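Local coordinates for DNA-damage inducible protein DDI1-like protein (Leishmania major, PDB 5YQ8) that acts as an aspartic protease, here as the retroviral protease-like (retropepsin) domain of a longer protein of the DDI1 family, at residues A[4-9]-A[104-109]; A[69-74]-A[116-121]. One frame throughout, in Å; residues are numbered along the deposited sequence.

Interaction 1: residues A[4-9]-A[104-109]; sequences TMLYVP and IDLKHN
L6 meets I104 and L106 through methyl groups alone, and the flat groups lie in the turn of 104-109. There the H108 imidazole carries CG of K107 over the centre of one face, 4.1 Å above the ring plane, while OD2 of D105 sits at its edge, exactly in plane. H108 ND1 donates to D105 OD2 at 2.9 Å; seen from the carboxylate, this nitrogen stands above the plane, tilted 41° out of it. The other oxygen, D105 OD1, accepts from the backbone N of K107 at 3.1 Å, on its anti side and 30° out of the carboxylate plane, an Asx turn. With both oxygens gripped, the carboxylate ties together the turn that follows strand 103-105.

The CD1 methyl of L6 reaches CG2 of I104 at 3.6 Å and CD2 of L106 at 3.8 Å, so one branch lies against both residues. This CD1 is anti to CA (chi2 -174°), pointing it away from the L6 backbone. The second branch, L6 CD2, adds a contact of 3.9 Å to L106 CD2. All three residues are buried, V21 also touches I104, and the second subunit covers more of the group: its K98 packs on L6, its L97 on L106 and its I104 on I104. Strand 103-105 belongs to the small antiparallel sheet that runs on into the second subunit. The side chain of L6 lies about 8 Å from that of D22, the probable active-site aspartate, and an N-terminal segment packed on such a shared sheet belongs to the dimer interface of a retropepsin.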
# COMPACT_ATOMS: atom_id res chain seq x y z
N THR A 4 -0.05 4.39 12.52
CA THR A 4 -0.60 5.42 11.64
C THR A 4 -0.49 5.04 10.14
O THR A 4 0.52 4.63 9.67
CB THR A 4 0.15 6.73 11.88
OG1 THR A 4 -0.02 7.08 13.25
CG2 THR A 4 -0.39 7.89 10.97
N MET A 5 -1.54 5.23 9.40
CA MET A 5 -1.46 4.95 7.92
C MET A 5 -0.78 6.11 7.28
O MET A 5 -0.70 7.14 7.90
CB MET A 5 -2.85 4.74 7.30
CG MET A 5 -3.72 3.77 8.05
SD MET A 5 -3.33 2.03 7.81
CE MET A 5 -2.28 1.75 9.17
N LEU A 6 -0.29 5.97 6.05
CA LEU A 6 0.59 6.99 5.41
C LEU A 6 -0.24 7.98 4.61
O LEU A 6 -0.89 7.60 3.65
CB LEU A 6 1.62 6.36 4.44
CG LEU A 6 2.51 5.29 5.03
CD1 LEU A 6 3.59 4.83 4.03
CD2 LEU A 6 3.15 5.81 6.35
N TYR A 7 -0.22 9.24 5.04
CA TYR A 7 -0.78 10.37 4.28
C TYR A 7 0.26 11.46 4.09
O TYR A 7 1.06 11.70 4.94
CB TYR A 7 -1.99 10.94 4.97
CG TYR A 7 -3.19 10.03 4.97
CD1 TYR A 7 -3.31 8.96 5.89
CD2 TYR A 7 -4.26 10.29 4.13
CE1 TYR A 7 -4.41 8.14 5.86
CE2 TYR A 7 -5.38 9.48 4.13
CZ TYR A 7 -5.44 8.41 4.96
OH TYR A 7 -6.57 7.72 4.90
N VAL A 8 0.26 12.08 2.94
CA VAL A 8 0.97 13.30 2.69
C VAL A 8 0.04 14.43 2.32
O VAL A 8 -0.99 14.22 1.67
CB VAL A 8 2.02 13.10 1.63
CG1 VAL A 8 3.13 12.20 2.15
CG2 VAL A 8 1.41 12.58 0.31
N PRO A 9 0.40 15.67 2.74
CA PRO A 9 -0.35 16.81 2.23
C PRO A 9 0.13 17.26 0.84
O PRO A 9 1.22 16.94 0.42
CB PRO A 9 -0.10 17.87 3.26
CG PRO A 9 1.35 17.53 3.74
CD PRO A 9 1.48 16.06 3.67
N ILE A 104 9.17 5.55 -0.69
CA ILE A 104 8.36 5.51 0.51
C ILE A 104 9.30 5.07 1.60
O ILE A 104 9.55 3.85 1.81
CB ILE A 104 7.18 4.56 0.39
CG1 ILE A 104 6.30 4.93 -0.82
CG2 ILE A 104 6.27 4.58 1.63
CD1 ILE A 104 5.44 3.74 -1.29
N ASP A 105 9.88 6.08 2.25
CA ASP A 105 10.96 5.89 3.21
C ASP A 105 10.38 5.85 4.63
O ASP A 105 10.09 6.88 5.19
CB ASP A 105 12.00 6.99 3.05
CG ASP A 105 13.27 6.71 3.81
OD1 ASP A 105 13.30 5.77 4.64
OD2 ASP A 105 14.26 7.44 3.59
N LEU A 106 10.23 4.65 5.18
CA LEU A 106 9.71 4.44 6.53
C LEU A 106 10.80 4.30 7.57
O LEU A 106 10.54 3.82 8.68
CB LEU A 106 8.85 3.18 6.61
CG LEU A 106 7.67 3.22 5.68
CD1 LEU A 106 7.30 1.79 5.26
CD2 LEU A 106 6.54 3.98 6.32
N LYS A 107 12.00 4.68 7.21
CA LYS A 107 13.04 4.85 8.20
C LYS A 107 12.99 6.29 8.72
O LYS A 107 12.98 6.51 9.91
CB LYS A 107 14.37 4.49 7.57
CG LYS A 107 15.56 4.68 8.47
CD LYS A 107 16.82 4.23 7.74
CE LYS A 107 18.11 4.66 8.47
NZ LYS A 107 19.22 3.65 8.24
N HIS A 108 13.00 7.28 7.83
CA HIS A 108 12.91 8.68 8.24
C HIS A 108 11.50 9.24 8.03
O HIS A 108 11.32 10.44 8.12
CB HIS A 108 13.91 9.56 7.49
CG HIS A 108 15.24 8.92 7.24
ND1 HIS A 108 15.55 8.26 6.04
CD2 HIS A 108 16.39 8.93 7.97
CE1 HIS A 108 16.81 7.85 6.09
NE2 HIS A 108 17.34 8.26 7.23
N ASN A 109 10.53 8.38 7.73
CA ASN A 109 9.09 8.72 7.76
C ASN A 109 8.73 9.87 6.77
O ASN A 109 8.22 10.87 7.16
CB ASN A 109 8.68 9.05 9.20
CG ASN A 109 7.18 9.28 9.35
OD1 ASN A 109 6.35 8.47 8.90
ND2 ASN A 109 6.82 10.42 9.99

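Interaction 2: residues A[69-74]-A[116-121]; sequences VNLAGM and INVPFL
A72 projects its CB at strand 116-119, where I116 and V118 receive it, and these three residues hold most of the surface buried here. The methyl of A72 comes to 3.4 Å from CG2 of V118, tighter than usual van der Waals contact, and to 3.6 Å from CG2 of I116. It therefore touches both of the residues that face it, with N117 between them turned to the other side of the strand, where its OD1 bonds to T112.

V118 uses one branch only. Its CG2 lies anti to the carbonyl carbon, and from there it also reaches CA of A72 at 3.4 Å, so one methyl touches both CA and CB. The same CG2 of I116 also lies 3.2 Å from A72 O, a close approach of a methyl to an oxygen. L71 adds a looser touch, CD1 to V118 CG2 at 4.2 Å, the two side chains crossing at about a right angle; its CG is anti to the backbone N (chi1 -178°), a rotation that swings this branch toward V118. L111 and I113 of the neighbouring strand 110-113 also pack on L71, so this leucine is buried while I116 at the outer end of the group is exposed.

The presentation of A72 depends on the turn around it. L71 N bonds to M74 O at 2.8 Å and M74 N to L71 O at 3.0 Å, closing a loop in which A72 and G73 both have positive phi. Joining strands 62-71 and 74-83, this is a beta hairpin with a two-residue type I' loop, which packs through the CA, CB and carbonyl O of A72 on the side chains of the edge strand of the antiparallel sheet.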
# COMPACT_ATOMS: atom_id res chain seq x y z
N VAL A 69 -0.55 18.70 -9.50
CA VAL A 69 -0.57 18.53 -8.06
C VAL A 69 0.77 18.92 -7.47
O VAL A 69 1.82 18.41 -7.87
CB VAL A 69 -0.84 17.06 -7.76
CG1 VAL A 69 -1.02 16.85 -6.29
CG2 VAL A 69 -2.09 16.59 -8.45
N ASN A 70 0.73 19.83 -6.50
CA ASN A 70 1.92 20.40 -5.91
C ASN A 70 2.33 19.53 -4.75
O ASN A 70 1.88 19.69 -3.59
CB ASN A 70 1.71 21.86 -5.50
CG ASN A 70 2.92 22.43 -4.79
OD1 ASN A 70 3.15 22.11 -3.60
ND2 ASN A 70 3.77 23.18 -5.53
N LEU A 71 3.22 18.59 -5.04
CA LEU A 71 3.65 17.60 -4.05
C LEU A 71 5.14 17.78 -3.89
O LEU A 71 5.90 17.87 -4.90
CB LEU A 71 3.25 16.20 -4.52
CG LEU A 71 3.60 15.08 -3.53
CD1 LEU A 71 3.09 15.34 -2.13
CD2 LEU A 71 3.08 13.75 -3.99
N ALA A 72 5.56 17.88 -2.64
CA ALA A 72 6.98 18.11 -2.27
C ALA A 72 7.46 19.41 -2.77
O ALA A 72 8.64 19.49 -3.15
CB ALA A 72 7.90 16.95 -2.73
N GLY A 73 6.58 20.42 -2.78
CA GLY A 73 6.89 21.70 -3.43
C GLY A 73 7.18 21.69 -4.95
O GLY A 73 7.68 22.66 -5.52
N MET A 74 6.87 20.59 -5.62
CA MET A 74 7.06 20.50 -7.05
C MET A 74 5.72 20.30 -7.67
O MET A 74 4.86 19.65 -7.10
CB MET A 74 7.94 19.33 -7.43
CG MET A 74 9.37 19.39 -6.95
SD MET A 74 10.22 17.88 -7.49
CE MET A 74 9.35 16.65 -6.58
N ILE A 116 13.53 15.94 -2.61
CA ILE A 116 12.64 16.56 -1.63
C ILE A 116 11.87 15.43 -0.94
O ILE A 116 11.24 14.59 -1.59
CB ILE A 116 11.63 17.56 -2.30
CG1 ILE A 116 12.33 18.50 -3.28
CG2 ILE A 116 10.92 18.34 -1.23
CD1 ILE A 116 13.46 19.37 -2.67
N ASN A 117 11.82 15.51 0.39
CA ASN A 117 11.14 14.58 1.24
C ASN A 117 9.96 15.24 1.94
O ASN A 117 10.13 16.14 2.71
CB ASN A 117 12.12 14.08 2.30
CG ASN A 117 13.40 13.51 1.68
OD1 ASN A 117 13.51 12.32 1.38
ND2 ASN A 117 14.40 14.39 1.48
N VAL A 118 8.74 14.78 1.65
CA VAL A 118 7.54 15.20 2.36
C VAL A 118 7.36 14.21 3.52
O VAL A 118 7.16 13.04 3.28
CB VAL A 118 6.28 15.08 1.48
CG1 VAL A 118 5.08 15.76 2.08
CG2 VAL A 118 6.52 15.77 0.19
N PRO A 119 7.31 14.70 4.76
CA PRO A 119 7.08 13.82 5.89
C PRO A 119 5.59 13.43 5.94
O PRO A 119 4.73 14.22 5.57
CB PRO A 119 7.48 14.64 7.10
CG PRO A 119 7.55 16.06 6.66
CD PRO A 119 7.26 16.10 5.17
N PHE A 120 5.36 12.19 6.33
CA PHE A 120 4.03 11.65 6.52
C PHE A 120 3.44 12.38 7.67
O PHE A 120 4.14 12.69 8.70
CB PHE A 120 4.06 10.14 6.78
CG PHE A 120 4.57 9.36 5.59
CD1 PHE A 120 3.95 9.46 4.34
CD2 PHE A 120 5.72 8.58 5.69
CE1 PHE A 120 4.48 8.79 3.22
CE2 PHE A 120 6.23 7.91 4.56
CZ PHE A 120 5.60 8.02 3.33
N LEU A 121 2.14 12.63 7.52
CA LEU A 121 1.43 13.35 8.50
C LEU A 121 1.35 12.54 9.78
O LEU A 121 1.18 11.31 9.73
CB LEU A 121 0.01 13.66 8.04
CG LEU A 121 -0.17 14.55 6.82
CD1 LEU A 121 -1.59 14.42 6.36
CD2 LEU A 121 0.13 16.00 7.15

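The segments alternate along the chain, in the order 4-9, 69-74, 104-109, 116-121, and the two contact centres are about 11 Å apart. Each contact joins residues on or next to an outermost strand of the mixed sheet, 7-12 in interaction 1 and 62-71 in interaction 2, to residues on or next to an outermost strand of the small antiparallel sheet, 103-105 and 116-119 respectively. They also touch directly: Y7 O and L121 N, 2.9 Å apart, probably form a hydrogen bond, and V8 CG1 packs on F120 CD1 at 3.6 Å. Together they join the two sheets at two places, one at the subunit interface and one where no other chain touches the two segments.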